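Local coordinates for serine protease inhibitor (Thermoanaerobacter tengcongensis, PDB 2PEE), which probably inhibits serine-type endopeptidases as a thermophilic serpin, whose metastable native state is trapped by its N terminus, at residues 63-68 and 306-311; 170-175 and 318-323. The protein carries 1 engineered substitution. All coordinates share one frame; numbering follows the deposited sequence.

Overall arrangement
Contacts 1 and 2, their centres about 12 Å apart and far from the centre of the chain, both hold the connection between helix 290-296 and strand 324-333. Contact 1 ties 306-311 to the start of helix 66-76, partly at the surface, largely through polar bonds centred on Asp-308. Contact 2 sets 318-323 against the entry to strand 173-183 and is more buried, combining hydrogen bonds with apolar packing around Met-173. The two meet where Ala-307 O probably accepts a hydrogen bond from Asn-319 ND2 (2.7 Å) and where Phe-309 CZ packs on Ile-322 CD1 (3.7 Å), joining the region at the start of helix 66-76 to the beginning of strand 173-183.

Contact 1. Residues 63-68 and 306-311; sequences GADNET and KADFSK
Asp-308 N donates to Thr-68 OG1 at 2.8 Å, while the methyl of the same threonine faces the Phe-309 ring. Asp-308 O receives Asp-65 N at 3.0 Å, the donor tilted 33° from the carbonyl plane. With CG anti to the backbone N (chi1 -179°), the carboxylate runs out beside Asp-65 CB. Asp-308 OD2 takes Asn-66 ND2 at 2.8 Å, the oxygen lying in the plane of the amide, and OD1 turns back to its own segment, where Ser-310 N closes an Asx turn and Ser-310 OG adds a second donor on the syn lone pair. Were this aspartate an alanine, the Asn-66 amide would probably lose its acceptor, and Ser-310 N and OG the oxygen that closes the Asx turn. The bonds to Asp-65, Asn-66 and Thr-68 fasten this loop of the serpin fold to the beginning of helix 66-76. Phe-309 follows, one face of its ring under Thr-68 CG2, 4.1 Å from the centroid, a CH-pi contact; CE2 rests on Ala-64 CB, and Met-72 also touches the ring. Last, Lys-311 bends past Asp-65, Lys-311 CE 3.7 Å from Asp-65 CG; NZ reaches Ala-64 O weakly, and a water bridges the same two atoms.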
loop_
_atom_site.group_PDB
_atom_site.type_symbol
_atom_site.label_atom_id
_atom_site.label_comp_id
_atom_site.label_asym_id
_atom_site.label_seq_id
_atom_site.Cartn_x
_atom_site.Cartn_y
_atom_site.Cartn_z
ATOM N N GLY A 63 -18.492 11.647 0.780
ATOM C CA GLY A 63 -18.942 12.764 -0.040
ATOM C C GLY A 63 -19.753 12.371 -1.270
ATOM O O GLY A 63 -20.279 13.220 -1.971
ATOM N N ALA A 64 -19.853 11.078 -1.532
ATOM C CA ALA A 64 -20.626 10.569 -2.657
ATOM C C ALA A 64 -22.106 10.438 -2.315
ATOM O O ALA A 64 -22.482 10.399 -1.146
ATOM C CB ALA A 64 -20.084 9.238 -3.088
ATOM N N ASP A 65 -22.942 10.370 -3.348
ATOM C CA ASP A 65 -24.362 10.143 -3.163
ATOM C C ASP A 65 -24.937 9.298 -4.283
ATOM O O ASP A 65 -24.354 9.189 -5.379
ATOM C CB ASP A 65 -25.118 11.468 -3.065
ATOM C CG ASP A 65 -26.416 11.333 -2.298
ATOM O OD1 ASP A 65 -26.756 10.189 -1.926
ATOM O OD2 ASP A 65 -27.093 12.370 -2.062
ATOM N N ASN A 66 -26.092 8.700 -3.996
ATOM C CA ASN A 66 -26.847 7.933 -4.989
ATOM C C ASN A 66 -25.994 6.835 -5.616
ATOM O O ASN A 66 -25.517 5.957 -4.917
ATOM C CB ASN A 66 -27.467 8.868 -6.042
ATOM C CG ASN A 66 -28.375 9.906 -5.422
ATOM O OD1 ASN A 66 -29.457 9.581 -4.958
ATOM N ND2 ASN A 66 -27.936 11.159 -5.405
ATOM N N GLU A 67 -25.783 6.908 -6.923
ATOM C CA GLU A 67 -25.114 5.836 -7.667
ATOM C C GLU A 67 -23.585 5.799 -7.498
ATOM O O GLU A 67 -22.987 4.722 -7.461
ATOM C CB GLU A 67 -25.519 5.880 -9.145
ATOM C CG GLU A 67 -25.474 4.515 -9.834
ATOM C CD GLU A 67 -26.217 3.423 -9.059
ATOM O OE1 GLU A 67 -27.287 3.726 -8.469
ATOM O OE2 GLU A 67 -25.731 2.262 -9.050
ATOM N N THR A 68 -22.968 6.974 -7.402
ATOM C CA THR A 68 -21.551 7.085 -7.083
ATOM C C THR A 68 -21.284 6.392 -5.734
ATOM O O THR A 68 -20.426 5.516 -5.638
ATOM C CB THR A 68 -21.089 8.569 -7.070
ATOM O OG1 THR A 68 -21.404 9.174 -8.328
ATOM C CG2 THR A 68 -19.596 8.696 -6.822
ATOM N N LYS A 306 -21.776 12.285 -14.610
ATOM C CA LYS A 306 -22.523 11.341 -13.787
ATOM C C LYS A 306 -21.996 11.287 -12.348
ATOM O O LYS A 306 -22.698 10.841 -11.436
ATOM C CB LYS A 306 -22.516 9.946 -14.423
ATOM C CG LYS A 306 -23.813 9.158 -14.236
ATOM C CD LYS A 306 -23.675 7.746 -14.814
ATOM C CE LYS A 306 -24.750 6.805 -14.279
ATOM N NZ LYS A 306 -24.333 5.378 -14.405
ATOM N N ALA A 307 -20.764 11.739 -12.145
ATOM C CA ALA A 307 -20.184 11.728 -10.813
ATOM C C ALA A 307 -21.086 12.527 -9.915
ATOM O O ALA A 307 -21.492 13.639 -10.273
ATOM C CB ALA A 307 -18.807 12.326 -10.821
ATOM N N ASP A 308 -21.436 11.945 -8.774
ATOM C CA ASP A 308 -22.220 12.660 -7.776
ATOM C C ASP A 308 -21.487 12.701 -6.427
ATOM O O ASP A 308 -21.505 11.742 -5.646
ATOM C CB ASP A 308 -23.625 12.064 -7.640
ATOM C CG ASP A 308 -24.483 12.805 -6.626
ATOM O OD1 ASP A 308 -23.979 13.764 -5.988
ATOM O OD2 ASP A 308 -25.666 12.421 -6.463
ATOM N N PHE A 309 -20.863 13.850 -6.187
ATOM C CA PHE A 309 -20.146 14.125 -4.966
ATOM C C PHE A 309 -20.769 15.322 -4.245
ATOM O O PHE A 309 -20.081 16.150 -3.638
ATOM C CB PHE A 309 -18.671 14.336 -5.284
ATOM C CG PHE A 309 -17.928 13.058 -5.481
ATOM C CD1 PHE A 309 -17.586 12.627 -6.752
ATOM C CD2 PHE A 309 -17.605 12.249 -4.386
ATOM C CE1 PHE A 309 -16.904 11.410 -6.932
ATOM C CE2 PHE A 309 -16.919 11.040 -4.555
ATOM C CZ PHE A 309 -16.563 10.620 -5.816
ATOM N N SER A 310 -22.095 15.390 -4.300
ATOM C CA SER A 310 -22.826 16.507 -3.713
ATOM C C SER A 310 -22.741 16.572 -2.172
ATOM O O SER A 310 -22.938 17.643 -1.597
ATOM C CB SER A 310 -24.281 16.479 -4.157
ATOM O OG SER A 310 -24.927 15.329 -3.649
ATOM N N LYS A 311 -22.456 15.455 -1.510
ATOM C CA LYS A 311 -22.302 15.468 -0.054
ATOM C C LYS A 311 -20.918 15.976 0.351
ATOM O O LYS A 311 -20.586 16.059 1.521
ATOM C CB LYS A 311 -22.589 14.090 0.573
ATOM C CG LYS A 311 -23.993 13.544 0.310
ATOM C CD LYS A 311 -24.594 12.879 1.547
ATOM C CE LYS A 311 -25.201 11.491 1.241
ATOM N NZ LYS A 311 -24.299 10.325 1.603
HETATM O O HOH W 1 -21.704 9.379 1.788
#

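Contact 2. Residues 170-175 and 318-323; sequences EDVMYL and GNLYIS
At the beginning of strand 173-183, where serpin sheet A takes up its parallel neighbour 324-333, Met-173 and Ser-323 join the two segments: Ser-323 N donates to Met-173 O at 3.0 Å, in the carbonyl plane and with an N-H...O angle of 155°. The serine side chain works on the residues before Met-173. Ser-323 OG accepts from Val-172 N at 3.3 Å and donates weakly to Asp-171 OD1, so one hydroxyl spans a backbone amide and a carboxylate. The other oxygen of that carboxylate, OD2, takes a weak bond from Tyr-174 OH, which ties this loop residue to the strand that follows. In a native serpin these two strands are the pair that part when the reactive loop inserts, and this contact lies where both begin; Leu-175 carries the pairing onward through backbone bonds to Glu-324 and Leu-326. Met-173 is fully extended, CG anti to the backbone N (chi1 -179°), which carries SD inward to 3.9 Å from Ile-322 CG1, the two side chains crossing at a slant. Thr-60 of helix 50-61 and Ile-110 and Phe-112 of strand 102-113 pack around this methionine, and Leu-175 CD1 approaches the same Ile-322 CG1 at 4.2 Å. Toward the outer end Val-172 stands at about a right angle to Tyr-321, its CG2 3.8 Å from ring atom CD2 and 4.0 Å from Leu-320 CD2. The tyrosine ring points its hydroxyl at Glu-170 O, which sits at the ring edge; a hydrogen bond is expected there, although the modelled separation is too short to be trusted.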
loop_
_atom_site.group_PDB
_atom_site.type_symbol
_atom_site.label_atom_id
_atom_site.label_comp_id
_atom_site.label_asym_id
_atom_site.label_seq_id
_atom_site.Cartn_x
_atom_site.Cartn_y
_atom_site.Cartn_z
ATOM N N GLU A 170 -9.805 21.519 -16.688
ATOM C CA GLU A 170 -10.906 20.550 -16.574
ATOM C C GLU A 170 -10.718 19.548 -15.410
ATOM O O GLU A 170 -11.685 18.911 -14.988
ATOM C CB GLU A 170 -11.120 19.779 -17.889
ATOM C CG GLU A 170 -12.096 20.374 -18.922
ATOM C CD GLU A 170 -12.085 21.891 -19.028
ATOM O OE1 GLU A 170 -12.802 22.554 -18.244
ATOM O OE2 GLU A 170 -11.393 22.418 -19.925
ATOM N N ASP A 171 -9.497 19.395 -14.891
ATOM C CA ASP A 171 -9.327 18.659 -13.620
ATOM C C ASP A 171 -9.869 19.514 -12.490
ATOM O O ASP A 171 -9.647 20.734 -12.458
ATOM C CB ASP A 171 -7.868 18.314 -13.305
ATOM C CG ASP A 171 -7.296 17.247 -14.214
ATOM O OD1 ASP A 171 -8.054 16.518 -14.895
ATOM O OD2 ASP A 171 -6.057 17.147 -14.244
ATOM N N VAL A 172 -10.577 18.867 -11.566
ATOM C CA VAL A 172 -11.211 19.577 -10.448
ATOM C C VAL A 172 -10.911 18.920 -9.083
ATOM O O VAL A 172 -11.105 19.542 -8.036
ATOM C CB VAL A 172 -12.763 19.800 -10.665
ATOM C CG1 VAL A 172 -13.042 20.481 -11.982
ATOM C CG2 VAL A 172 -13.550 18.504 -10.604
ATOM N N MET A 173 -10.420 17.679 -9.103
ATOM C CA MET A 173 -10.313 16.890 -7.884
ATOM C C MET A 173 -9.312 15.750 -8.021
ATOM O O MET A 173 -9.428 14.927 -8.935
ATOM C CB MET A 173 -11.692 16.330 -7.536
ATOM C CG MET A 173 -11.771 15.491 -6.279
ATOM S SD MET A 173 -13.475 14.921 -6.068
ATOM C CE MET A 173 -13.350 14.189 -4.435
ATOM N N TYR A 174 -8.333 15.716 -7.117
ATOM C CA TYR A 174 -7.376 14.616 -7.039
ATOM C C TYR A 174 -7.425 13.981 -5.678
ATOM O O TYR A 174 -7.579 14.680 -4.659
ATOM C CB TYR A 174 -5.943 15.101 -7.189
ATOM C CG TYR A 174 -5.553 15.620 -8.527
ATOM C CD1 TYR A 174 -4.924 16.848 -8.640
ATOM C CD2 TYR A 174 -5.784 14.886 -9.681
ATOM C CE1 TYR A 174 -4.547 17.345 -9.865
ATOM C CE2 TYR A 174 -5.413 15.372 -10.910
ATOM C CZ TYR A 174 -4.794 16.607 -10.992
ATOM O OH TYR A 174 -4.413 17.114 -12.210
ATOM N N LEU A 175 -7.264 12.661 -5.657
ATOM C CA LEU A 175 -6.897 11.958 -4.437
ATOM C C LEU A 175 -5.421 11.669 -4.563
ATOM O O LEU A 175 -4.988 11.152 -5.585
ATOM C CB LEU A 175 -7.655 10.649 -4.306
ATOM C CG LEU A 175 -9.037 10.627 -3.666
ATOM C CD1 LEU A 175 -10.049 11.569 -4.353
ATOM C CD2 LEU A 175 -9.539 9.172 -3.686
ATOM N N GLY A 318 -19.914 23.595 -13.274
ATOM C CA GLY A 318 -19.531 22.237 -13.653
ATOM C C GLY A 318 -20.186 21.202 -12.745
ATOM O O GLY A 318 -21.344 21.357 -12.344
ATOM N N ASN A 319 -19.439 20.152 -12.402
ATOM C CA ASN A 319 -19.953 19.047 -11.595
ATOM C C ASN A 319 -18.812 18.162 -11.124
ATOM O O ASN A 319 -18.101 17.610 -11.945
ATOM C CB ASN A 319 -20.964 18.218 -12.395
ATOM C CG ASN A 319 -21.523 17.064 -11.596
ATOM O OD1 ASN A 319 -22.542 17.204 -10.918
ATOM N ND2 ASN A 319 -20.844 15.921 -11.646
ATOM N N LEU A 320 -18.657 18.011 -9.809
ATOM C CA LEU A 320 -17.467 17.380 -9.231
ATOM C C LEU A 320 -17.283 15.917 -9.580
ATOM O O LEU A 320 -18.193 15.105 -9.409
ATOM C CB LEU A 320 -17.462 17.534 -7.727
ATOM C CG LEU A 320 -16.896 18.856 -7.211
ATOM C CD1 LEU A 320 -17.531 19.202 -5.882
ATOM C CD2 LEU A 320 -15.384 18.773 -7.081
ATOM N N TYR A 321 -16.089 15.599 -10.070
ATOM C CA TYR A 321 -15.727 14.257 -10.497
ATOM C C TYR A 321 -14.246 14.034 -10.172
ATOM O O TYR A 321 -13.470 14.999 -10.155
ATOM C CB TYR A 321 -15.978 14.092 -12.002
ATOM C CG TYR A 321 -14.930 14.759 -12.874
ATOM C CD1 TYR A 321 -13.879 14.013 -13.411
ATOM C CD2 TYR A 321 -14.977 16.135 -13.144
ATOM C CE1 TYR A 321 -12.905 14.607 -14.191
ATOM C CE2 TYR A 321 -13.999 16.737 -13.915
ATOM C CZ TYR A 321 -12.970 15.959 -14.440
ATOM O OH TYR A 321 -11.987 16.520 -15.212
ATOM N N ILE A 322 -13.846 12.782 -9.920
ATOM C CA ILE A 322 -12.426 12.501 -9.654
ATOM C C ILE A 322 -11.649 12.407 -10.945
ATOM O O ILE A 322 -11.920 11.536 -11.764
ATOM C CB ILE A 322 -12.185 11.210 -8.847
ATOM C CG1 ILE A 322 -12.844 11.310 -7.474
ATOM C CG2 ILE A 322 -10.688 10.972 -8.683
ATOM C CD1 ILE A 322 -13.101 9.973 -6.854
ATOM N N SER A 323 -10.682 13.303 -11.111
ATOM C CA SER A 323 -9.854 13.328 -12.302
ATOM C C SER A 323 -8.836 12.194 -12.258
ATOM O O SER A 323 -8.717 11.428 -13.216
ATOM C CB SER A 323 -9.163 14.681 -12.446
ATOM O OG SER A 323 -10.116 15.742 -12.469
#